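Local coordinates for protein lytic polysaccharide monooxygenase (Neurospora crassa, PDB 4QI8) that probably uses an active-site copper to cleave cellulose oxidatively, with dioxygen or hydrogen peroxide as cosubstrate, as a secreted enzyme of the AA9 polysaccharide monooxygenase family, at residues Gln77-Arg82 with Gly183-Ser188; Tyr103-Thr108 with Leu113-Asn118. All coordinates share one frame; numbering follows the deposited sequence. Where two conformers were deposited one is given.

Following the chain from the N terminus, strand 76-82 comes after strands 3-8, 54-57 and 61-67 and supplies the first half of interaction 1; the chain then returns antiparallel beside it as strand 99-104. Interaction 2 begins at the end of that second strand and closes the short turn between 103-108 and 113-118. Much later, after strands 134-144, 155-166 and 178-179, the loop 183-188 comes back to 77-82, so interaction 1 closes a loop of about a hundred residues with interaction 2 nested inside it. The two touch directly where Phe78 N probably hydrogen-bonds to Tyr103 O (3.0 Å). Interaction 1 ties a late loop to the six-stranded sheet; interaction 2 folds the hairpin that extends beyond that sheet.

Interaction 1: residues Gln77-Arg82 with Gly183-Ser188; sequences QFYLAR and GAYKAS
Tyr79 and Gln77 meet Tyr185 through side chains alone, because strand 77-82 and the irregular segment 183-188 stay far apart, with 11.7 Å between Tyr79 CA and Ala184 CA, their nearest approach by that measure. The two tyrosines reach in from opposite directions, and Tyr79 OH donates a hydrogen bond to Tyr185 OH at 2.7 Å. Tyr79 OH sits at the edge of the Tyr185 ring, near its plane, so the rings are joined at their phenol ends and do not stack. Tyr79 gets there with CG anti to its own carbonyl carbon (chi1 -66°). Gln77, extended beyond CG, slides past Tyr185 in the opposite sense and leaves NE2 3.0 Å from Tyr185 OH, its amide turned 68° from the ring. In this AA9 beta-sandwich, 76-82 is an inner strand of the six-stranded sheet, and its neighbour 134-144 contributes Glu141, whose OE1 hydrogen-bonds both Tyr185 OH and Gln77 NE2. Because it accepts the hydrogen bond from Tyr79 OH, the Tyr185 hydroxyl probably points its own hydrogen at this buried carboxylate. Asn206 ND2 binds Gln77 OE1 at the other side of the amide, and the ring of Phe181 packs edge-to-face with both Tyr79 and Tyr185.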
loop_
_atom_site.group_PDB
_atom_site.type_symbol
_atom_site.label_atom_id
_atom_site.label_comp_id
_atom_site.label_asym_id
_atom_site.label_seq_id
_atom_site.Cartn_x
_atom_site.Cartn_y
_atom_site.Cartn_z
ATOM N N GLN A 77 4.980 -0.572 -1.239
ATOM C CA GLN A 77 4.485 0.719 -1.723
ATOM C C GLN A 77 3.305 1.136 -0.851
ATOM O O GLN A 77 2.546 0.286 -0.376
ATOM C CB GLN A 77 4.083 0.659 -3.204
ATOM C CG GLN A 77 5.083 -0.096 -4.058
ATOM C CD GLN A 77 4.973 0.138 -5.556
ATOM O OE1 GLN A 77 5.987 0.156 -6.250
ATOM N NE2 GLN A 77 3.759 0.294 -6.063
ATOM N N PHE A 78 3.157 2.443 -0.644
ATOM C CA PHE A 78 2.053 2.992 0.142
ATOM C C PHE A 78 1.367 4.122 -0.610
ATOM O O PHE A 78 2.026 4.955 -1.241
ATOM C CB PHE A 78 2.546 3.523 1.503
ATOM C CG PHE A 78 3.064 2.456 2.430
ATOM C CD1 PHE A 78 2.189 1.711 3.212
ATOM C CD2 PHE A 78 4.425 2.193 2.520
ATOM C CE1 PHE A 78 2.663 0.740 4.059
ATOM C CE2 PHE A 78 4.894 1.201 3.360
ATOM C CZ PHE A 78 4.013 0.476 4.125
ATOM N N TYR A 79 0.041 4.160 -0.507
ATOM C CA TYR A 79 -0.778 5.180 -1.133
ATOM C C TYR A 79 -1.763 5.740 -0.114
ATOM O O TYR A 79 -2.216 5.028 0.790
ATOM C CB TYR A 79 -1.605 4.611 -2.277
ATOM C CG TYR A 79 -0.878 4.103 -3.503
ATOM C CD1 TYR A 79 -0.165 2.914 -3.487
ATOM C CD2 TYR A 79 -0.954 4.804 -4.711
ATOM C CE1 TYR A 79 0.461 2.437 -4.646
ATOM C CE2 TYR A 79 -0.355 4.325 -5.862
ATOM C CZ TYR A 79 0.352 3.156 -5.827
ATOM O OH TYR A 79 0.924 2.700 -6.987
ATOM N N LEU A 80 -2.130 7.003 -0.313
ATOM C CA LEU A 80 -3.215 7.627 0.430
ATOM C C LEU A 80 -4.370 7.993 -0.493
ATOM O O LEU A 80 -4.170 8.271 -1.678
ATOM C CB LEU A 80 -2.730 8.925 1.071
ATOM C CG LEU A 80 -1.873 8.775 2.324
ATOM C CD1 LEU A 80 -1.257 10.113 2.732
ATOM C CD2 LEU A 80 -2.693 8.213 3.492
ATOM N N ALA A 81 -5.574 8.029 0.074
ATOM C CA ALA A 81 -6.751 8.550 -0.622
ATOM C C ALA A 81 -7.594 9.298 0.390
ATOM O O ALA A 81 -7.905 8.764 1.453
ATOM C CB ALA A 81 -7.555 7.428 -1.264
ATOM N N ARG A 82 -7.972 10.528 0.055
ATOM C CA ARG A 82 -8.719 11.364 0.981
ATOM C C ARG A 82 -10.223 11.208 0.790
ATOM O O ARG A 82 -10.773 11.427 -0.293
ATOM C CB ARG A 82 -8.335 12.833 0.814
ATOM C CG ARG A 82 -8.965 13.721 1.872
ATOM C CD ARG A 82 -8.551 15.171 1.724
ATOM N NE ARG A 82 -9.121 16.036 2.758
ATOM C CZ ARG A 82 -10.363 16.513 2.753
ATOM N NH1 ARG A 82 -11.207 16.230 1.769
ATOM N NH2 ARG A 82 -10.763 17.302 3.740
ATOM N N GLY A 183 -7.118 -0.222 -11.907
ATOM C CA GLY A 183 -6.908 0.737 -12.977
ATOM C C GLY A 183 -5.453 1.139 -13.128
ATOM O O GLY A 183 -4.952 1.279 -14.239
ATOM N N ALA A 184 -4.773 1.322 -12.007
ATOM C CA ALA A 184 -3.410 1.841 -12.026
ATOM C C ALA A 184 -2.430 0.859 -12.639
ATOM O O ALA A 184 -1.437 1.270 -13.245
ATOM C CB ALA A 184 -2.957 2.184 -10.612
ATOM N N TYR A 185 -2.685 -0.429 -12.434
ATOM C CA TYR A 185 -1.752 -1.471 -12.822
ATOM C C TYR A 185 -2.296 -2.314 -13.966
ATOM O O TYR A 185 -3.508 -2.566 -14.059
ATOM C CB TYR A 185 -1.455 -2.401 -11.644
ATOM C CG TYR A 185 -0.832 -1.769 -10.421
ATOM C CD1 TYR A 185 -0.253 -0.512 -10.456
ATOM C CD2 TYR A 185 -0.809 -2.456 -9.215
ATOM C CE1 TYR A 185 0.315 0.042 -9.338
ATOM C CE2 TYR A 185 -0.236 -1.894 -8.078
ATOM C CZ TYR A 185 0.334 -0.641 -8.153
ATOM O OH TYR A 185 0.902 -0.042 -7.054
ATOM N N LYS A 186 -1.369 -2.762 -14.803
ATOM C CA LYS A 186 -1.639 -3.737 -15.847
ATOM C C LYS A 186 -0.691 -4.908 -15.658
ATOM O O LYS A 186 0.430 -4.742 -15.179
ATOM C CB LYS A 186 -1.461 -3.126 -17.238
ATOM C CG LYS A 186 -2.519 -2.064 -17.566
ATOM C CD LYS A 186 -2.435 -1.561 -18.991
ATOM C CE LYS A 186 -1.320 -0.556 -19.173
ATOM N NZ LYS A 186 -1.623 0.728 -18.479
ATOM N N ALA A 187 -1.130 -6.091 -16.051
ATOM C CA ALA A 187 -0.336 -7.302 -15.884
ATOM C C ALA A 187 0.973 -7.254 -16.668
ATOM O O ALA A 187 1.900 -7.985 -16.354
ATOM C CB ALA A 187 -1.157 -8.513 -16.286
ATOM N N SER A 188 1.046 -6.398 -17.683
ATOM C CA SER A 188 2.237 -6.252 -18.511
ATOM C C SER A 188 3.193 -5.167 -18.022
ATOM O O SER A 188 4.228 -4.937 -18.637
ATOM C CB SER A 188 1.824 -5.919 -19.943
ATOM O OG SER A 188 1.026 -4.749 -19.937
#

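Interaction 2: residues Tyr103-Thr108 with Leu113-Asn118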
loop_
_atom_site.group_PDB
_atom_site.type_symbol
_atom_site.label_atom_id
_atom_site.label_comp_id
_atom_site.label_asym_id
_atom_site.label_seq_id
_atom_site.Cartn_x
_atom_site.Cartn_y
_atom_site.Cartn_z
ATOM N N TYR A 103 5.089 6.466 -1.078
ATOM C CA TYR A 103 6.338 5.740 -0.922
ATOM C C TYR A 103 6.369 4.585 -1.905
ATOM O O TYR A 103 5.366 3.891 -2.076
ATOM C CB TYR A 103 6.474 5.179 0.505
ATOM C CG TYR A 103 7.663 4.250 0.668
ATOM C CD1 TYR A 103 7.544 2.884 0.456
ATOM C CD2 TYR A 103 8.915 4.744 1.019
ATOM C CE1 TYR A 103 8.631 2.045 0.579
ATOM C CE2 TYR A 103 10.015 3.907 1.148
ATOM C CZ TYR A 103 9.868 2.559 0.933
ATOM O OH TYR A 103 10.956 1.720 1.058
ATOM N N HIS A 104 7.527 4.350 -2.509
ATOM C CA HIS A 104 7.799 3.059 -3.113
ATOM C C HIS A 104 9.251 2.669 -2.915
ATOM O O HIS A 104 10.139 3.517 -2.820
ATOM C CB HIS A 104 7.330 2.958 -4.578
ATOM C CG HIS A 104 8.028 3.846 -5.566
ATOM N ND1 HIS A 104 7.457 4.103 -6.787
ATOM C CD2 HIS A 104 9.230 4.478 -5.569
ATOM C CE1 HIS A 104 8.262 4.869 -7.499
ATOM N NE2 HIS A 104 9.344 5.118 -6.782
ATOM N N GLU A 105 9.467 1.366 -2.841
ATOM C CA GLU A 105 10.777 0.807 -2.546
ATOM C C GLU A 105 11.567 0.521 -3.814
ATOM O O GLU A 105 11.061 -0.105 -4.740
ATOM C CB GLU A 105 10.579 -0.497 -1.776
ATOM C CG GLU A 105 11.863 -1.188 -1.369
ATOM C CD GLU A 105 11.622 -2.460 -0.568
ATOM O OE1 GLU A 105 10.474 -2.688 -0.109
ATOM O OE2 GLU A 105 12.598 -3.229 -0.395
ATOM N N GLN A 106 12.818 0.971 -3.839
ATOM C CA GLN A 106 13.779 0.559 -4.853
ATOM C C GLN A 106 14.714 -0.490 -4.273
ATOM O O GLN A 106 15.170 -0.347 -3.143
ATOM C CB GLN A 106 14.602 1.755 -5.325
ATOM C CG GLN A 106 13.913 2.576 -6.389
ATOM C CD GLN A 106 14.034 1.939 -7.759
ATOM O OE1 GLN A 106 15.129 1.868 -8.322
ATOM N NE2 GLN A 106 12.914 1.478 -8.308
ATOM N N PRO A 107 15.034 -1.532 -5.049
ATOM C CA PRO A 107 16.024 -2.505 -4.592
ATOM C C PRO A 107 17.429 -1.950 -4.696
ATOM O O PRO A 107 17.657 -0.946 -5.371
ATOM C CB PRO A 107 15.864 -3.643 -5.595
ATOM C CG PRO A 107 15.473 -2.950 -6.870
ATOM C CD PRO A 107 14.620 -1.781 -6.441
ATOM N N THR A 108 18.353 -2.613 -4.021
ATOM C CA THR A 108 19.762 -2.421 -4.258
ATOM C C THR A 108 20.168 -3.336 -5.408
ATOM O O THR A 108 19.768 -4.505 -5.464
ATOM C CB THR A 108 20.551 -2.749 -2.988
ATOM O OG1 THR A 108 20.160 -1.859 -1.938
ATOM C CG2 THR A 108 22.047 -2.660 -3.224
ATOM N N LEU A 113 19.105 -8.658 -6.931
ATOM C CA LEU A 113 18.400 -7.550 -6.317
ATOM C C LEU A 113 18.207 -7.879 -4.843
ATOM O O LEU A 113 17.799 -8.983 -4.505
ATOM C CB LEU A 113 17.040 -7.335 -6.985
ATOM C CG LEU A 113 17.049 -7.030 -8.484
ATOM C CD1 LEU A 113 15.638 -6.723 -8.933
ATOM C CD2 LEU A 113 17.993 -5.888 -8.828
ATOM N N THR A 114 18.540 -6.945 -3.972
ATOM C CA THR A 114 18.227 -7.110 -2.555
ATOM C C THR A 114 17.259 -6.021 -2.128
ATOM O O THR A 114 17.317 -4.876 -2.596
ATOM C CB THR A 114 19.482 -7.124 -1.681
ATOM O OG1 THR A 114 20.246 -5.949 -1.933
ATOM C CG2 THR A 114 20.342 -8.352 -1.986
ATOM N N TRP A 115 16.343 -6.409 -1.263
ATOM C CA TRP A 115 15.227 -5.568 -0.874
ATOM C C TRP A 115 15.279 -5.321 0.621
ATOM O O TRP A 115 15.322 -6.267 1.410
ATOM C CB TRP A 115 13.916 -6.258 -1.251
ATOM C CG TRP A 115 13.838 -6.640 -2.713
ATOM C CD1 TRP A 115 14.283 -7.801 -3.280
ATOM C CD2 TRP A 115 13.273 -5.861 -3.785
ATOM N NE1 TRP A 115 14.033 -7.790 -4.636
ATOM C CE2 TRP A 115 13.420 -6.610 -4.970
ATOM C CE3 TRP A 115 12.670 -4.600 -3.855
ATOM C CZ2 TRP A 115 12.981 -6.141 -6.207
ATOM C CZ3 TRP A 115 12.239 -4.134 -5.085
ATOM C CH2 TRP A 115 12.377 -4.912 -6.244
ATOM N N SER A 116 15.260 -4.053 1.017
ATOM C CA SER A 116 15.270 -3.706 2.428
ATOM C C SER A 116 14.023 -4.198 3.144
ATOM O O SER A 116 14.041 -4.320 4.361
ATOM C CB SER A 116 15.405 -2.198 2.620
ATOM O OG SER A 116 14.271 -1.524 2.104
ATOM N N SER A 117 12.952 -4.494 2.415
ATOM C CA SER A 117 11.750 -5.012 3.061
ATOM C C SER A 117 11.930 -6.450 3.542
ATOM O O SER A 117 11.136 -6.930 4.359
ATOM C CB SER A 117 10.543 -4.908 2.126
ATOM O OG SER A 117 10.794 -5.559 0.899
ATOM N N ASN A 118 12.976 -7.134 3.070
ATOM C CA ASN A 118 13.205 -8.519 3.456
ATOM C C ASN A 118 13.434 -8.643 4.949
ATOM O O ASN A 118 14.332 -7.996 5.509
ATOM C CB ASN A 118 14.434 -9.074 2.744
ATOM C CG ASN A 118 14.524 -10.576 2.828
ATOM O OD1 ASN A 118 13.515 -11.266 3.015
ATOM N ND2 ASN A 118 15.738 -11.101 2.691
HETATM O O HOH W 1 14.996 -2.279 -1.234
HETATM O O HOH W 2 17.926 -2.381 -0.571
#
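Thr108 and Thr114 form the hydrogen-bonded pair of a small antiparallel hairpin: Thr108 N donates a hydrogen bond to Thr114 O at 2.9 Å, and Thr114 N donates one back to Thr108 O at 3.1 Å. Further along, the Glu105 carboxylate is held by the type I turn from Trp115 to Asn118. Ser117 N donates to Glu105 OE2 over 3.1 Å, coming in 36° out of the carboxylate plane, while Ser117 OG makes only weak, unsettled contacts with its oxygens. With CG anti to the backbone N (chi1 -179°) and an extended chain, Glu105 spans the gap to this turn. A water donates to Glu105 OE2 and to Gln106 O and accepts from Ser116 N, sewing the two segments together between hairpin and turn. Beyond the polar groups, Pro107 lies flat on the indole: its CB stands 3.5 Å from the centroid of the Trp115 six-membered ring, almost on the normal, in a CH-pi contact. Glu105 OE2 lies at the edge of the same indole, in its plane. An alanine in place of Trp115 would probably leave Pro107 without the face it rests on and open a gap beneath it. Tyr204 meets the Trp115 ring edge-to-face, Pro73 and Pro75 also touch it, and Met76 N, at the start of strand 76-82, hydrogen-bonds Glu105 OE1 where strand 99-104 runs out.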